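Local coordinates for enoyl-acyl carrier protein reductase (PDB 6KIA) that probably catalyses the NADH-dependent reduction of enoyl-acyl carrier protein in fatty acid synthesis and is linked to triclosan resistance, at residues Ala88-Asp93 with Ile201-Asp206; Ala96-Pro101 with Ile123-Ala128. All coordinates share one frame; numbering follows the deposited sequence.

Interaction 1. Residues Ala88-Asp93 with Ile201-Asp206; sequences AGFDLD and ILMNFD. With NAI (1,4-dihydronicotinamide adenine dinucleotide), chain D.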
loop_
_atom_site.group_PDB
_atom_site.type_symbol
_atom_site.label_atom_id
_atom_site.label_comp_id
_atom_site.label_asym_id
_atom_site.label_seq_id
_atom_site.Cartn_x
_atom_site.Cartn_y
_atom_site.Cartn_z
ATOM N N ALA A 88 -10.117 -7.854 8.069
ATOM C CA ALA A 88 -9.997 -6.748 9.015
ATOM C C ALA A 88 -11.101 -5.731 8.811
ATOM O O ALA A 88 -11.830 -5.784 7.825
ATOM C CB ALA A 88 -8.660 -6.085 8.907
ATOM N N GLY A 89 -11.219 -4.809 9.761
ATOM C CA GLY A 89 -12.269 -3.806 9.721
ATOM C C GLY A 89 -13.488 -4.297 10.466
ATOM O O GLY A 89 -13.613 -5.482 10.783
ATOM N N PHE A 90 -14.418 -3.384 10.729
ATOM C CA PHE A 90 -15.601 -3.740 11.502
ATOM C C PHE A 90 -16.868 -3.263 10.812
ATOM O O PHE A 90 -17.938 -3.282 11.407
ATOM C CB PHE A 90 -15.507 -3.162 12.925
ATOM C CG PHE A 90 -15.409 -1.657 12.975
ATOM C CD1 PHE A 90 -14.186 -1.019 12.797
ATOM C CD2 PHE A 90 -16.537 -0.877 13.220
ATOM C CE1 PHE A 90 -14.081 0.362 12.844
ATOM C CE2 PHE A 90 -16.450 0.508 13.259
ATOM C CZ PHE A 90 -15.225 1.139 13.069
ATOM N N ASP A 91 -16.758 -2.863 9.544
ATOM C CA ASP A 91 -17.913 -2.288 8.845
ATOM C C ASP A 91 -19.088 -3.265 8.677
ATOM O O ASP A 91 -20.237 -2.835 8.525
ATOM C CB ASP A 91 -17.480 -1.760 7.476
ATOM C CG ASP A 91 -16.658 -2.760 6.704
ATOM O OD1 ASP A 91 -15.468 -2.984 7.062
ATOM O OD2 ASP A 91 -17.204 -3.316 5.731
ATOM N N LEU A 92 -18.820 -4.570 8.745
ATOM C CA LEU A 92 -19.893 -5.567 8.645
ATOM C C LEU A 92 -19.970 -6.425 9.911
ATOM O O LEU A 92 -20.460 -7.558 9.892
ATOM C CB LEU A 92 -19.689 -6.454 7.406
ATOM C CG LEU A 92 -19.910 -5.754 6.051
ATOM C CD1 LEU A 92 -19.498 -6.627 4.870
ATOM C CD2 LEU A 92 -21.346 -5.242 5.876
ATOM N N ASP A 93 -19.479 -5.886 11.021
ATOM C CA ASP A 93 -19.587 -6.586 12.299
ATOM C C ASP A 93 -20.673 -5.997 13.210
ATOM O O ASP A 93 -20.896 -4.788 13.229
ATOM C CB ASP A 93 -18.238 -6.561 13.012
ATOM C CG ASP A 93 -17.232 -7.503 12.374
ATOM O OD1 ASP A 93 -16.258 -7.010 11.750
ATOM O OD2 ASP A 93 -17.438 -8.735 12.474
ATOM N N ILE A 201 -15.416 6.061 8.472
ATOM C CA ILE A 201 -14.451 5.548 7.502
ATOM C C ILE A 201 -13.018 5.639 8.034
ATOM O O ILE A 201 -12.273 4.677 7.936
ATOM C CB ILE A 201 -14.573 6.278 6.163
ATOM C CG1 ILE A 201 -15.898 5.896 5.500
ATOM C CG2 ILE A 201 -13.390 5.941 5.249
ATOM C CD1 ILE A 201 -16.215 6.709 4.278
ATOM N N LEU A 202 -12.644 6.771 8.625
ATOM C CA LEU A 202 -11.305 6.929 9.203
ATOM C C LEU A 202 -11.047 5.937 10.349
ATOM O O LEU A 202 -9.932 5.456 10.508
ATOM C CB LEU A 202 -11.108 8.363 9.701
ATOM C CG LEU A 202 -10.884 9.460 8.655
ATOM C CD1 LEU A 202 -10.995 10.815 9.326
ATOM C CD2 LEU A 202 -9.524 9.316 8.023
ATOM N N MET A 203 -12.072 5.659 11.168
ATOM C CA MET A 203 -11.930 4.624 12.203
ATOM C C MET A 203 -11.629 3.248 11.569
ATOM O O MET A 203 -10.749 2.479 12.032
ATOM C CB MET A 203 -13.203 4.560 13.048
ATOM C CG MET A 203 -13.467 5.839 13.798
ATOM S SD MET A 203 -15.039 5.767 14.672
ATOM C CE MET A 203 -15.076 4.063 15.165
ATOM N N ASN A 204 -12.353 2.948 10.492
ATOM C CA ASN A 204 -12.137 1.671 9.817
ATOM C C ASN A 204 -10.751 1.603 9.175
ATOM O O ASN A 204 -10.096 0.557 9.209
ATOM C CB ASN A 204 -13.216 1.432 8.762
ATOM C CG ASN A 204 -13.624 -0.030 8.669
ATOM O OD1 ASN A 204 -13.533 -0.785 9.648
ATOM N ND2 ASN A 204 -14.069 -0.437 7.494
ATOM N N PHE A 205 -10.299 2.727 8.616
ATOM C CA PHE A 205 -8.955 2.826 8.037
ATOM C C PHE A 205 -7.910 2.540 9.115
ATOM O O PHE A 205 -6.967 1.772 8.891
ATOM C CB PHE A 205 -8.672 4.223 7.446
ATOM C CG PHE A 205 -9.328 4.507 6.104
ATOM C CD1 PHE A 205 -10.207 3.619 5.512
ATOM C CD2 PHE A 205 -9.045 5.708 5.446
ATOM C CE1 PHE A 205 -10.798 3.934 4.269
ATOM C CE2 PHE A 205 -9.631 6.030 4.207
ATOM C CZ PHE A 205 -10.504 5.140 3.628
ATOM N N ASP A 206 -8.056 3.156 10.289
ATOM C CA ASP A 206 -7.102 2.864 11.362
ATOM C C ASP A 206 -7.083 1.369 11.646
ATOM O O ASP A 206 -6.001 0.786 11.823
ATOM C CB ASP A 206 -7.435 3.617 12.650
ATOM C CG ASP A 206 -6.851 5.017 12.703
ATOM O OD1 ASP A 206 -6.131 5.439 11.771
ATOM O OD2 ASP A 206 -7.127 5.714 13.708
HETATM P PA NAI D . -3.599 -4.398 -3.389
HETATM O O1A NAI D . -2.950 -5.430 -4.260
HETATM O O2A NAI D . -5.076 -4.140 -3.613
HETATM O O5B NAI D . -3.300 -4.807 -1.882
HETATM C C5B NAI D . -4.230 -4.480 -0.869
HETATM C C4B NAI D . -3.846 -5.439 0.300
HETATM O O4B NAI D . -4.754 -5.016 1.485
HETATM C C3B NAI D . -4.095 -6.673 0.041
HETATM O O3B NAI D . -3.045 -7.582 0.569
HETATM C C2B NAI D . -5.541 -6.977 0.784
HETATM O O2B NAI D . -5.708 -8.433 0.951
HETATM C C1B NAI D . -5.456 -6.318 1.886
HETATM N N9A NAI D . -6.778 -5.838 2.338
HETATM C C8A NAI D . -7.674 -4.953 1.868
HETATM N N7A NAI D . -8.712 -4.933 2.701
HETATM C C5A NAI D . -8.456 -5.807 3.703
HETATM C C6A NAI D . -9.255 -6.123 4.791
HETATM N N6A NAI D . -10.546 -5.677 5.234
HETATM N N1A NAI D . -8.800 -7.033 5.669
HETATM C C2A NAI D . -7.583 -7.632 5.474
HETATM N N3A NAI D . -6.786 -7.312 4.387
HETATM C C4A NAI D . -7.256 -6.384 3.495
HETATM O O3 NAI D . -2.872 -2.923 -3.566
HETATM P PN NAI D . -1.434 -2.417 -3.039
HETATM O O1N NAI D . -0.344 -3.303 -3.558
HETATM O O2N NAI D . -1.360 -0.987 -3.550
HETATM O O5D NAI D . -1.478 -2.450 -1.445
HETATM C C5D NAI D . -0.517 -3.170 -0.691
HETATM C C4D NAI D . 0.118 -2.189 0.319
HETATM O O4D NAI D . 0.860 -1.323 -0.344
HETATM C C3D NAI D . -0.958 -1.358 1.016
HETATM O O3D NAI D . -0.771 -1.309 2.390
HETATM C C2D NAI D . -0.699 0.041 0.415
HETATM O O2D NAI D . -1.289 1.062 1.295
HETATM C C1D NAI D . 0.602 0.098 0.299
HETATM N N1N NAI D . 1.066 1.128 -0.629
HETATM C C2N NAI D . 0.466 1.332 -1.854
HETATM C C3N NAI D . 0.908 2.372 -2.682
HETATM C C7N NAI D . 0.290 2.601 -4.060
HETATM O O7N NAI D . 0.442 3.671 -4.645
HETATM N N7N NAI D . -0.456 1.553 -4.659
HETATM C C4N NAI D . 1.959 3.199 -2.312
HETATM C C5N NAI D . 2.595 2.951 -1.090
HETATM C C6N NAI D . 2.139 1.922 -0.258
#
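Asn-204 turns its amide out from helix 196-219 with chi1 at -143°, off the usual staggered positions, while chi1 of 60° in Phe-90 and 49° in Asp-91 leaves each CG flanked by both backbone branches, the ring beside the amide and the carboxylate facing ND2. The two ends of the amide then grip adjacent residues of the loop. Phe-90 N donates to Asn-204 OD1 over 3.0 Å, nearly straight, in the carbonyl plane and on a lone pair. Asn-204 ND2 gives a hydrogen to Asp-91 OD1 at 2.9 Å, leaving within its own amide plane but meeting the carboxylate from above its plane. ND2 also bonds Gly-164 O, so three bonds fix the rotation of this buried amide. The Phe-90 ring stands almost perpendicular to it, with CD1 only 3.2 Å from Asn-204 OD1. At the ring tip Met-203, bent at chi3, brings CE to 3.6 Å from Phe-90 CZ, and its CB lies in plane at the ring edge. Gly-89 CA comes within 3.3 Å of Asn-204 OD1, an approach suited to a residue without a side chain and with positive phi. A type I turn from Phe-90 to Asp-93 follows. Ala-88 N donates to N1A of NAI at 2.9 Å and Ala-88 O accepts from N6A, so one residue's backbone pairs with the adenine edge in the cofactor pocket of a probable Rossmann-type NAD(P) enzyme.

Interaction 2. Residues Ala96-Pro101 with Ile123-Ala128; sequences AGEPTP and IEKCRA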
loop_
_atom_site.group_PDB
_atom_site.type_symbol
_atom_site.label_atom_id
_atom_site.label_comp_id
_atom_site.label_asym_id
_atom_site.label_seq_id
_atom_site.Cartn_x
_atom_site.Cartn_y
_atom_site.Cartn_z
ATOM N N ALA A 96 -25.269 -10.266 17.383
ATOM C CA ALA A 96 -26.293 -11.019 16.654
ATOM C C ALA A 96 -27.609 -10.261 16.479
ATOM O O ALA A 96 -28.203 -9.779 17.443
ATOM C CB ALA A 96 -26.561 -12.341 17.362
ATOM N N GLY A 97 -28.044 -10.133 15.231
ATOM C CA GLY A 97 -29.334 -9.532 14.950
ATOM C C GLY A 97 -29.411 -8.017 15.001
ATOM O O GLY A 97 -30.497 -7.458 14.870
ATOM N N GLU A 98 -28.286 -7.343 15.216
ATOM C CA GLU A 98 -28.295 -5.882 15.316
ATOM C C GLU A 98 -27.641 -5.238 14.089
ATOM O O GLU A 98 -26.886 -5.901 13.368
ATOM C CB GLU A 98 -27.602 -5.429 16.606
ATOM C CG GLU A 98 -28.067 -6.182 17.844
ATOM C CD GLU A 98 -27.481 -5.625 19.134
ATOM O OE1 GLU A 98 -26.764 -4.601 19.074
ATOM O OE2 GLU A 98 -27.728 -6.220 20.207
ATOM N N PRO A 99 -27.926 -3.943 13.846
ATOM C CA PRO A 99 -27.363 -3.324 12.640
ATOM C C PRO A 99 -25.839 -3.268 12.662
ATOM O O PRO A 99 -25.231 -3.117 13.733
ATOM C CB PRO A 99 -27.941 -1.899 12.672
ATOM C CG PRO A 99 -29.186 -2.008 13.479
ATOM C CD PRO A 99 -28.916 -3.074 14.510
ATOM N N THR A 100 -25.235 -3.407 11.484
ATOM C CA THR A 100 -23.802 -3.173 11.305
ATOM C C THR A 100 -23.618 -1.680 11.037
ATOM O O THR A 100 -24.593 -0.987 10.741
ATOM C CB THR A 100 -23.230 -3.993 10.128
ATOM O OG1 THR A 100 -23.822 -3.546 8.901
ATOM C CG2 THR A 100 -23.498 -5.479 10.328
ATOM N N PRO A 101 -22.376 -1.174 11.125
ATOM C CA PRO A 101 -22.145 0.216 10.701
ATOM C C PRO A 101 -22.607 0.451 9.258
ATOM O O PRO A 101 -23.168 1.513 8.935
ATOM C CB PRO A 101 -20.623 0.370 10.819
ATOM C CG PRO A 101 -20.250 -0.613 11.933
ATOM C CD PRO A 101 -21.183 -1.783 11.748
ATOM N N ILE A 123 -21.776 2.021 17.227
ATOM C CA ILE A 123 -20.622 1.804 16.361
ATOM C C ILE A 123 -19.455 1.256 17.183
ATOM O O ILE A 123 -18.696 0.410 16.707
ATOM C CB ILE A 123 -20.218 3.088 15.615
ATOM C CG1 ILE A 123 -21.197 3.341 14.464
ATOM C CG2 ILE A 123 -18.800 2.970 15.036
ATOM C CD1 ILE A 123 -21.054 4.687 13.848
ATOM N N GLU A 124 -19.314 1.737 18.413
ATOM C CA GLU A 124 -18.261 1.258 19.301
ATOM C C GLU A 124 -18.486 -0.213 19.664
ATOM O O GLU A 124 -17.538 -1.021 19.719
ATOM C CB GLU A 124 -18.198 2.110 20.568
ATOM C CG GLU A 124 -17.201 1.598 21.603
ATOM C CD GLU A 124 -15.805 1.407 21.029
ATOM O OE1 GLU A 124 -15.274 2.353 20.412
ATOM O OE2 GLU A 124 -15.238 0.305 21.196
ATOM N N LYS A 125 -19.744 -0.564 19.916
ATOM C CA LYS A 125 -20.082 -1.971 20.138
ATOM C C LYS A 125 -19.668 -2.867 18.964
ATOM O O LYS A 125 -19.065 -3.943 19.134
ATOM C CB LYS A 125 -21.569 -2.104 20.420
ATOM C CG LYS A 125 -22.031 -3.500 20.787
ATOM C CD LYS A 125 -23.503 -3.481 21.168
ATOM C CE LYS A 125 -23.882 -2.132 21.779
ATOM N NZ LYS A 125 -25.343 -1.857 21.749
ATOM N N CYS A 126 -19.980 -2.398 17.767
ATOM C CA CYS A 126 -19.579 -3.095 16.542
ATOM C C CYS A 126 -18.056 -3.183 16.366
ATOM O O CYS A 126 -17.527 -4.217 15.925
ATOM C CB CYS A 126 -20.206 -2.419 15.318
ATOM S SG CYS A 126 -22.018 -2.499 15.265
ATOM N N ARG A 127 -17.359 -2.093 16.674
ATOM C CA ARG A 127 -15.903 -2.057 16.574
ATOM C C ARG A 127 -15.304 -3.110 17.485
ATOM O O ARG A 127 -14.375 -3.818 17.087
ATOM C CB ARG A 127 -15.347 -0.666 16.930
ATOM C CG ARG A 127 -13.843 -0.491 16.681
ATOM C CD ARG A 127 -13.377 0.955 16.821
ATOM N NE ARG A 127 -12.178 1.205 16.013
ATOM C CZ ARG A 127 -11.584 2.391 15.867
ATOM N NH1 ARG A 127 -12.061 3.459 16.493
ATOM N NH2 ARG A 127 -10.496 2.502 15.097
ATOM N N ALA A 128 -15.822 -3.201 18.714
ATOM C CA ALA A 128 -15.350 -4.206 19.671
ATOM C C ALA A 128 -15.562 -5.622 19.162
ATOM O O ALA A 128 -14.642 -6.456 19.224
ATOM C CB ALA A 128 -16.032 -4.033 21.023
#
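The loop 96-101 runs past one side of helix 120-146, its CA atoms coming closest where Pro-101 faces Ile-123, at 6.1 Å, and Thr-100 faces Cys-126, at 6.7 Å. Cys-126 points toward the loop and carries the contact. Its SG is anti to the carbonyl carbon, beside the backbone N (chi1 -64°), which turns the sulfur to the loop. There Cys-126 SG meets the backbone carbonyl Pro-99 O at 3.6 Å and, roughly at a right angle to that, Pro-101 CD at 3.7 Å. Cys-126 CB backs this up, sitting 3.8 Å from Pro-101 CG, so that the CG-CD side of the ring packs against the whole short side chain. The carbonyl of Pro-99 has a polar partner as well, accepting a hydrogen bond from His-122 NE2, one residue ahead of 123-128 on the same helix. Thr-100 directs its CB away from helix 120-146; its OG1 caps a backbone N in the first turn of helix 101-105, and Thr-100 N is hydrogen-bonded to Asp-103 OD2, a reciprocal pattern in the manner of a capping box. Pro-101 and Ile-123 both also touch Leu-200 of helix 196-219, which carries the apolar side of the contact inward. At the outer end Glu-98 and Lys-125 cross at about a right angle. The extended start of Lys-125 (chi1 -175°, chi2 175°) puts its CD 4.0 Å from Glu-98 OE1, and the bend at chi3 only redirects CE and NZ. Lys-125 NZ stays 4.1 Å from Glu-98 OE1, too far for a salt bridge. The chemistry thus grades from close sulfur-proline packing at the buried end to a loose, probably weak attraction of opposite charges at the surface, with the segments joined by shape rather than by polar bonds of their own.

Both contacts lean on the single loop between strand 80-83 and helix 101-105, but they fasten it to different helices. Interaction 1 ties its early part to helix 196-219 beside the cofactor, with directional hydrogen bonds around a buried amide; interaction 2 lays its later part on helix 120-146, farther from the centre of the chain, through apolar packing that ends in solvent-facing charges. Their centres are about 11 Å apart and they touch: Asp-93 O packs 3.2 Å from Cys-126 CB, and Met-203 O lies 3.1 Å from Arg-127 NH2. Arg-127 also forms a salt bridge with Glu-207, joining the two helices directly.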